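Local coordinates for protein type I modular polyketide synthase (Streptomyces albus subsp. albus, PDB 6IYR) that probably selects an extender acyl unit from its coenzyme A thioester for loading onto the salinomycin polyketide synthase, as a module 8 acyltransferase domain, at residues Glu204-Ala209 and Val419-Leu424; Trp196-Ser201 and Ala397-Val402. All blocks are in the same frame, centred on the assembly; numbering follows the deposited sequence.

Interaction 1 (Glu204-Ala209 and Val419-Leu424)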
ATOM      1  N   GLU A 204       8.693   0.767  -6.273  1.00 28.13           N
ATOM      2  CA  GLU A 204       9.884   1.187  -6.958  1.00 31.88           C
ATOM      3  C   GLU A 204       9.880   2.694  -7.248  1.00 36.21           C
ATOM      4  O   GLU A 204      10.899   3.329  -7.110  1.00 30.50           O
ATOM      5  CB  GLU A 204       9.965   0.432  -8.259  1.00 31.62           C
ATOM      6  CG  GLU A 204      11.252   0.671  -9.005  1.00 34.59           C
ATOM      7  CD  GLU A 204      12.424  -0.036  -8.366  1.00 42.95           C
ATOM      8  OE1 GLU A 204      12.261  -0.753  -7.335  1.00 42.23           O
ATOM      9  OE2 GLU A 204      13.521   0.134  -8.918  1.00 56.84           O
ATOM     10  N   VAL A 205       8.709   3.280  -7.471  1.00 29.70           N
ATOM     11  CA  VAL A 205       8.598   4.766  -7.529  1.00 30.93           C
ATOM     12  C   VAL A 205       8.932   5.404  -6.219  1.00 29.59           C
ATOM     13  O   VAL A 205       9.718   6.317  -6.180  1.00 31.06           O
ATOM     14  CB  VAL A 205       7.205   5.210  -7.977  1.00 26.44           C
ATOM     15  CG1 VAL A 205       7.085   6.735  -8.074  1.00 32.62           C
ATOM     16  CG2 VAL A 205       6.931   4.583  -9.310  1.00 28.48           C
ATOM     17  N   TRP A 206       8.459   4.839  -5.114  1.00 26.49           N
ATOM     18  CA  TRP A 206       8.813   5.361  -3.820  1.00 23.47           C
ATOM     19  C   TRP A 206      10.324   5.294  -3.631  1.00 37.71           C
ATOM     20  O   TRP A 206      10.958   6.272  -3.238  1.00 30.94           O
ATOM     21  CB  TRP A 206       8.106   4.615  -2.707  1.00 29.85           C
ATOM     22  CG  TRP A 206       6.688   5.087  -2.400  1.00 31.57           C
ATOM     23  CD1 TRP A 206       5.526   4.516  -2.836  1.00 28.04           C
ATOM     24  CD2 TRP A 206       6.303   6.198  -1.585  1.00 30.82           C
ATOM     25  NE1 TRP A 206       4.448   5.166  -2.303  1.00 27.53           N
ATOM     26  CE2 TRP A 206       4.891   6.238  -1.576  1.00 31.53           C
ATOM     27  CE3 TRP A 206       7.006   7.171  -0.877  1.00 30.95           C
ATOM     28  CZ2 TRP A 206       4.175   7.197  -0.864  1.00 28.10           C
ATOM     29  CZ3 TRP A 206       6.285   8.074  -0.100  1.00 30.50           C
ATOM     30  CH2 TRP A 206       4.898   8.088  -0.108  1.00 28.67           C
ATOM     31  N   ARG A 207      10.913   4.159  -4.025  1.00 31.19           N
ATOM     32  CA  ARG A 207      12.355   3.934  -3.936  1.00 37.89           C
ATOM     33  C   ARG A 207      13.160   4.899  -4.797  1.00 34.68           C
ATOM     34  O   ARG A 207      14.100   5.496  -4.333  1.00 35.99           O
ATOM     35  CB  ARG A 207      12.692   2.515  -4.385  1.00 37.48           C
ATOM     36  CG  ARG A 207      13.165   1.580  -3.296  1.00 54.85           C
ATOM     37  CD  ARG A 207      13.917   0.389  -3.887  1.00 64.78           C
ATOM     38  NE  ARG A 207      14.357   0.651  -5.260  1.00 74.07           N
ATOM     39  CZ  ARG A 207      15.615   0.838  -5.660  1.00 64.13           C
ATOM     40  NH1 ARG A 207      16.628   0.790  -4.806  1.00 49.78           N
ATOM     41  NH2 ARG A 207      15.860   1.076  -6.938  1.00 60.62           N
ATOM     42  N   ALA A 208      12.757   5.062  -6.041  1.00 31.31           N
ATOM     43  CA  ALA A 208      13.383   6.034  -6.954  1.00 35.41           C
ATOM     44  C   ALA A 208      13.313   7.477  -6.419  1.00 37.80           C
ATOM     45  O   ALA A 208      14.161   8.317  -6.735  1.00 43.25           O
ATOM     46  CB  ALA A 208      12.727   5.944  -8.319  1.00 34.08           C
ATOM     47  N   ALA A 209      12.300   7.762  -5.621  1.00 33.65           N
ATOM     48  CA  ALA A 209      12.087   9.088  -5.069  1.00 30.54           C
ATOM     49  C   ALA A 209      12.835   9.236  -3.759  1.00 34.01           C
ATOM     50  O   ALA A 209      12.629  10.176  -2.986  1.00 35.58           O
ATOM     51  CB  ALA A 209      10.604   9.294  -4.833  1.00 38.39           C
ATOM     52  N   VAL A 419       2.854   7.438  11.721  1.00 28.62           N
ATOM     53  CA  VAL A 419       1.832   7.772  10.757  1.00 30.40           C
ATOM     54  C   VAL A 419       1.661   6.695   9.688  1.00 28.03           C
ATOM     55  O   VAL A 419       2.559   5.923   9.436  1.00 28.82           O
ATOM     56  CB  VAL A 419       2.134   9.115  10.070  1.00 29.18           C
ATOM     57  CG1 VAL A 419       2.141  10.234  11.081  1.00 35.75           C
ATOM     58  CG2 VAL A 419       3.462   9.063   9.351  1.00 28.71           C
ATOM     59  N   THR A 420       0.479   6.651   9.095  1.00 26.76           N
ATOM     60  CA  THR A 420       0.161   5.726   8.033  1.00 29.56           C
ATOM     61  C   THR A 420      -0.368   6.471   6.853  1.00 32.27           C
ATOM     62  O   THR A 420      -1.126   7.406   7.013  1.00 35.44           O
ATOM     63  CB  THR A 420      -1.020   4.815   8.363  1.00 34.87           C
ATOM     64  OG1 THR A 420      -1.249   4.776   9.764  1.00 49.21           O
ATOM     65  CG2 THR A 420      -0.793   3.454   7.813  1.00 37.57           C
ATOM     66  N   GLN A 421       0.005   6.029   5.670  1.00 30.06           N
ATOM     67  CA  GLN A 421      -0.490   6.627   4.469  1.00 35.50           C
ATOM     68  C   GLN A 421      -0.461   5.696   3.274  1.00 33.40           C
ATOM     69  O   GLN A 421       0.191   4.686   3.279  1.00 27.82           O
ATOM     70  CB  GLN A 421       0.260   7.895   4.158  1.00 35.02           C
ATOM     71  CG  GLN A 421       1.634   7.681   3.614  1.00 34.87           C
ATOM     72  CD  GLN A 421       2.093   8.902   2.897  1.00 36.11           C
ATOM     73  OE1 GLN A 421       1.904   9.023   1.707  1.00 41.31           O
ATOM     74  NE2 GLN A 421       2.651   9.831   3.624  1.00 37.30           N
ATOM     75  N   GLY A 422      -1.242   6.053   2.273  1.00 27.88           N
ATOM     76  CA  GLY A 422      -1.319   5.329   1.033  1.00 27.92           C
ATOM     77  C   GLY A 422      -0.499   5.956  -0.069  1.00 26.78           C
ATOM     78  O   GLY A 422       0.322   6.827   0.146  1.00 26.58           O
ATOM     79  N   THR A 423      -0.723   5.445  -1.259  1.00 23.66           N
ATOM     80  CA  THR A 423      -0.104   5.926  -2.467  1.00 25.85           C
ATOM     81  C   THR A 423      -1.126   6.540  -3.408  1.00 30.67           C
ATOM     82  O   THR A 423      -1.191   7.764  -3.537  1.00 31.30           O
ATOM     83  CB  THR A 423       0.724   4.838  -3.161  1.00 25.24           C
ATOM     84  OG1 THR A 423       1.737   4.398  -2.270  1.00 28.05           O
ATOM     85  CG2 THR A 423       1.429   5.362  -4.361  1.00 31.42           C
ATOM     86  N   LEU A 424      -1.915   5.703  -4.070  1.00 27.28           N
ATOM     87  CA  LEU A 424      -2.945   6.182  -4.936  1.00 26.63           C
ATOM     88  C   LEU A 424      -4.296   5.986  -4.320  1.00 26.28           C
ATOM     89  O   LEU A 424      -4.447   5.321  -3.289  1.00 25.74           O
ATOM     90  CB  LEU A 424      -2.855   5.474  -6.243  1.00 24.37           C
ATOM     91  CG  LEU A 424      -1.490   5.496  -6.946  1.00 30.04           C
ATOM     92  CD1 LEU A 424      -1.642   4.711  -8.238  1.00 31.56           C
ATOM     93  CD2 LEU A 424      -0.979   6.891  -7.304  1.00 28.64           C
TER

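Interaction 2 (Trp196-Ser201 and Ala397-Val402)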
ATOM      1  N   TRP A 196      -0.515  -7.468  -7.956  1.00 23.64           N
ATOM      2  CA  TRP A 196       0.872  -7.747  -7.663  1.00 22.58           C
ATOM      3  C   TRP A 196       1.788  -6.757  -8.432  1.00 21.67           C
ATOM      4  O   TRP A 196       2.685  -6.158  -7.842  1.00 21.27           O
ATOM      5  CB  TRP A 196       1.197  -9.201  -8.057  1.00 24.27           C
ATOM      6  CG  TRP A 196       2.671  -9.492  -7.960  1.00 20.77           C
ATOM      7  CD1 TRP A 196       3.379  -9.690  -6.835  1.00 21.82           C
ATOM      8  CD2 TRP A 196       3.582  -9.550  -9.029  1.00 23.89           C
ATOM      9  NE1 TRP A 196       4.685  -9.898  -7.132  1.00 26.10           N
ATOM     10  CE2 TRP A 196       4.849  -9.788  -8.482  1.00 22.17           C
ATOM     11  CE3 TRP A 196       3.476  -9.331 -10.400  1.00 24.12           C
ATOM     12  CZ2 TRP A 196       5.991  -9.869  -9.259  1.00 28.16           C
ATOM     13  CZ3 TRP A 196       4.601  -9.477 -11.170  1.00 27.37           C
ATOM     14  CH2 TRP A 196       5.847  -9.688 -10.598  1.00 25.32           C
ATOM     15  N   ALA A 197       1.597  -6.677  -9.736  1.00 22.38           N
ATOM     16  CA  ALA A 197       2.441  -5.889 -10.611  1.00 25.04           C
ATOM     17  C   ALA A 197       2.354  -4.408 -10.314  1.00 28.29           C
ATOM     18  O   ALA A 197       3.384  -3.719 -10.258  1.00 24.84           O
ATOM     19  CB  ALA A 197       2.056  -6.140 -12.056  1.00 22.82           C
ATOM     20  N   VAL A 198       1.155  -3.954  -9.969  1.00 25.04           N
ATOM     21  CA  VAL A 198       0.965  -2.563  -9.556  1.00 25.51           C
ATOM     22  C   VAL A 198       1.708  -2.263  -8.280  1.00 30.08           C
ATOM     23  O   VAL A 198       2.428  -1.274  -8.201  1.00 26.65           O
ATOM     24  CB  VAL A 198      -0.524  -2.204  -9.410  1.00 25.42           C
ATOM     25  CG1 VAL A 198      -0.732  -0.850  -8.725  1.00 25.83           C
ATOM     26  CG2 VAL A 198      -1.196  -2.249 -10.759  1.00 26.17           C
ATOM     27  N   MET A 199       1.557  -3.111  -7.280  1.00 24.93           N
ATOM     28  CA  MET A 199       2.210  -2.864  -6.003  1.00 21.80           C
ATOM     29  C   MET A 199       3.746  -2.927  -6.098  1.00 28.42           C
ATOM     30  O   MET A 199       4.471  -2.081  -5.510  1.00 27.92           O
ATOM     31  CB  MET A 199       1.704  -3.828  -4.948  1.00 26.03           C
ATOM     32  CG  MET A 199       0.216  -3.696  -4.594  1.00 29.79           C
ATOM     33  SD  MET A 199      -0.193  -4.701  -3.139  1.00 27.82           S
ATOM     34  CE  MET A 199      -0.203  -6.300  -3.952  1.00 27.96           C
ATOM     35  N   VAL A 200       4.255  -3.904  -6.835  1.00 25.02           N
ATOM     36  CA  VAL A 200       5.702  -3.979  -7.051  1.00 26.73           C
ATOM     37  C   VAL A 200       6.178  -2.688  -7.740  1.00 28.64           C
ATOM     38  O   VAL A 200       7.196  -2.132  -7.393  1.00 26.53           O
ATOM     39  CB  VAL A 200       6.061  -5.216  -7.867  1.00 23.48           C
ATOM     40  CG1 VAL A 200       7.538  -5.187  -8.287  1.00 27.35           C
ATOM     41  CG2 VAL A 200       5.769  -6.457  -7.019  1.00 26.94           C
ATOM     42  N   SER A 201       5.368  -2.154  -8.630  1.00 28.95           N
ATOM     43  CA  SER A 201       5.807  -1.042  -9.434  1.00 29.26           C
ATOM     44  C   SER A 201       5.650   0.275  -8.724  1.00 30.57           C
ATOM     45  O   SER A 201       6.542   1.092  -8.809  1.00 29.12           O
ATOM     46  CB  SER A 201       5.159  -1.064 -10.792  1.00 26.75           C
ATOM     47  OG  SER A 201       5.618  -2.219 -11.504  1.00 28.94           O
ATOM     48  N   ALA A 397       1.841   0.783  -0.406  1.00 25.96           N
ATOM     49  CA  ALA A 397       2.151   0.832  -1.809  1.00 26.01           C
ATOM     50  C   ALA A 397       1.027   0.245  -2.630  1.00 30.24           C
ATOM     51  O   ALA A 397       1.253  -0.730  -3.345  1.00 27.74           O
ATOM     52  CB  ALA A 397       3.403   0.022  -2.099  1.00 26.63           C
ATOM     53  N   SER A 398      -0.130   0.906  -2.635  1.00 30.81           N
ATOM     54  CA  SER A 398      -1.314   0.351  -3.271  1.00 26.72           C
ATOM     55  C   SER A 398      -2.024   1.359  -4.160  1.00 30.71           C
ATOM     56  O   SER A 398      -1.906   2.575  -3.952  1.00 26.52           O
ATOM     57  CB  SER A 398      -2.278  -0.131  -2.200  1.00 34.94           C
ATOM     58  OG  SER A 398      -2.748   0.952  -1.427  1.00 29.45           O
ATOM     59  N   ALA A 399      -2.984   0.843  -4.922  1.00 24.16           N
ATOM     60  CA  ALA A 399      -3.783   1.631  -5.851  1.00 33.14           C
ATOM     61  C   ALA A 399      -4.933   2.378  -5.152  1.00 27.04           C
ATOM     62  O   ALA A 399      -5.534   3.295  -5.727  1.00 31.01           O
ATOM     63  CB  ALA A 399      -4.342   0.712  -6.925  1.00 27.77           C
ATOM     64  N   HIS A 400      -5.184   1.976  -3.907  1.00 29.26           N
ATOM     65  CA  HIS A 400      -6.243   2.483  -3.073  1.00 30.61           C
ATOM     66  C   HIS A 400      -6.006   1.964  -1.660  1.00 29.10           C
ATOM     67  O   HIS A 400      -5.779   0.785  -1.492  1.00 30.06           O
ATOM     68  CB  HIS A 400      -7.586   1.968  -3.559  1.00 29.64           C
ATOM     69  CG  HIS A 400      -8.732   2.571  -2.830  1.00 29.30           C
ATOM     70  ND1 HIS A 400      -9.190   3.841  -3.103  1.00 29.11           N
ATOM     71  CD2 HIS A 400      -9.451   2.127  -1.777  1.00 31.16           C
ATOM     72  CE1 HIS A 400     -10.125   4.165  -2.231  1.00 29.56           C
ATOM     73  NE2 HIS A 400     -10.294   3.145  -1.406  1.00 36.21           N
ATOM     74  N   PRO A 401      -6.064   2.837  -0.633  1.00 26.91           N
ATOM     75  CA  PRO A 401      -5.743   2.484   0.748  1.00 28.74           C
ATOM     76  C   PRO A 401      -6.746   1.551   1.410  1.00 34.50           C
ATOM     77  O   PRO A 401      -7.868   1.930   1.595  1.00 23.60           O
ATOM     78  CB  PRO A 401      -5.766   3.806   1.495  1.00 30.23           C
ATOM     79  CG  PRO A 401      -5.949   4.873   0.463  1.00 31.67           C
ATOM     80  CD  PRO A 401      -6.501   4.234  -0.766  1.00 32.49           C
ATOM     81  N   VAL A 402      -6.319   0.386   1.870  1.00 27.12           N
ATOM     82  CA  VAL A 402      -7.242  -0.574   2.454  1.00 28.45           C
ATOM     83  C   VAL A 402      -6.762  -1.081   3.804  1.00 24.55           C
ATOM     84  O   VAL A 402      -7.467  -1.766   4.487  1.00 27.00           O
ATOM     85  CB  VAL A 402      -7.487  -1.771   1.518  1.00 34.82           C
ATOM     86  CG1 VAL A 402      -8.134  -1.318   0.223  1.00 32.68           C
ATOM     87  CG2 VAL A 402      -6.188  -2.494   1.199  1.00 38.47           C
TER

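Interaction 1 (Glu204-Ala209 and Val419-Leu424)
Trp-206 spans the gap between the last turn of helix 188-208 and the end of strand 419-421 by giving its indole N-H to the hydroxyl of Thr-423. NE1 lies 2.8 Å from OG1 of Thr-423, the bond is close to straight at 168°, and the oxygen sits near the ring plane, where an indole N-H points. Tryptophan suits the place because the closest CA atoms, of Trp-206 and Thr-423, are 9.0 Å apart, and a long flat side chain can fill that width while carrying a donor at its far edge. Its CG stands anti to the carbonyl carbon (chi1 -84°), which aims the ring at the strand. The threonine side chain runs alongside the incoming indole, antiparallel to it, and its methyl CG2 comes within 3.7 Å of NE1 of Trp-206. Farther along the same ring edge, CZ2 of Trp-206 is 4.0 Å from the carbonyl O of Gly-422, and CH2 is 4.2 Å from CD of Gln-421, whose amide plane stands 83° from the indole.

Around this first shell, the Thr-423 hydroxyl also hydrogen-bonds to the carbonyl O of Glu-396, at the end of the neighbouring strand, and Ser-437 of helix 431-443 bonds to the carbonyl O of Thr-423. Phe-434 of that helix meets the indole obliquely. The contact thus ties a helix to an edge strand of the parallel sheet in the acyltransferase domain.

With a carbonyl as its other partner, the threonine hydroxyl must give its proton there and accept from the indole. One small polar group satisfies a buried N-H and, with Phe-434 and Val-395 packed on the ring, favours the way the ring is turned.

Interaction 2 (Trp196-Ser201 and Ala397-Val402)
Met-199 meets the loop after strand 393-396 through the root of its side chain, which rests on the carbonyl O of Ala-397. That oxygen is 3.4 Å from CG of Met-199 and 3.5 Å from its CB, and the methionine CA-H also points at it in a weak CA-H...O contact (3.5 Å from CA to the Ala-397 O, 134° at the hydrogen). In return, CB of Ala-397 lies 4.1 Å from the carbonyl O of Met-199. Backbones come this near, 5.5 Å from CA of Met-199 to CA of Ser-398, because the loop offers alanines: Ala-397, whose CB is directed at the helix, is small enough to allow it.

The methionine then leaves the contact. CG lies beside the backbone N (chi1 -64°), the next bond continues extended, and a turn at the last torsion (chi3 -76°) swings the methyl away from the loop. An unbranched, flexible thioether can make such a bend, and here it reaches Pro-133, Ala-225 and the residues of a likely nucleophile elbow around Ser-220. One residue back, Val-198 sets CG1 anti to its own N and lays that branch 4.3 Å from CB of Ala-399, a loose apolar touch. Away from the loop, the hydroxyl of Ser-201 bonds back to the carbonyl O of Ala-197, and on a neighbouring side of the helix Val-200 rests CG2 over one face of the Trp-196 ring.

Helix 188-208 is therefore layered between the loop at the C-terminal end of inner strand 393-396 and other helices: Ala-197 and Ser-201 pack on helix 151-164, Trp-196 on helices 222-230 and 235-248. A backbone bond between Ala-397 and Val-131 ties the loop to strand 129-132.

In the fold
Both contacts are buried near the middle of the chain, their centres 10 Å apart, and both set helix 188-208 against the C-terminal ends of adjacent strands in the parallel sheet. Interaction 2, at the inner strand 393-396, has the backbones close and relies on small alanines of the loop packed against Met-199 and Val-198, with a weak C-H contact. At the edge strand 419-421 the helix stands farther off, and interaction 1 needs a long aromatic side chain and a true hydrogen bond. A probable hydrogen bond from N of Leu-424 to O of Ser-398 joins them directly. Glu-396 serves both: its carbonyl receives Thr-423, and its carboxylate holds Ser-398 and the Val-402 N-H.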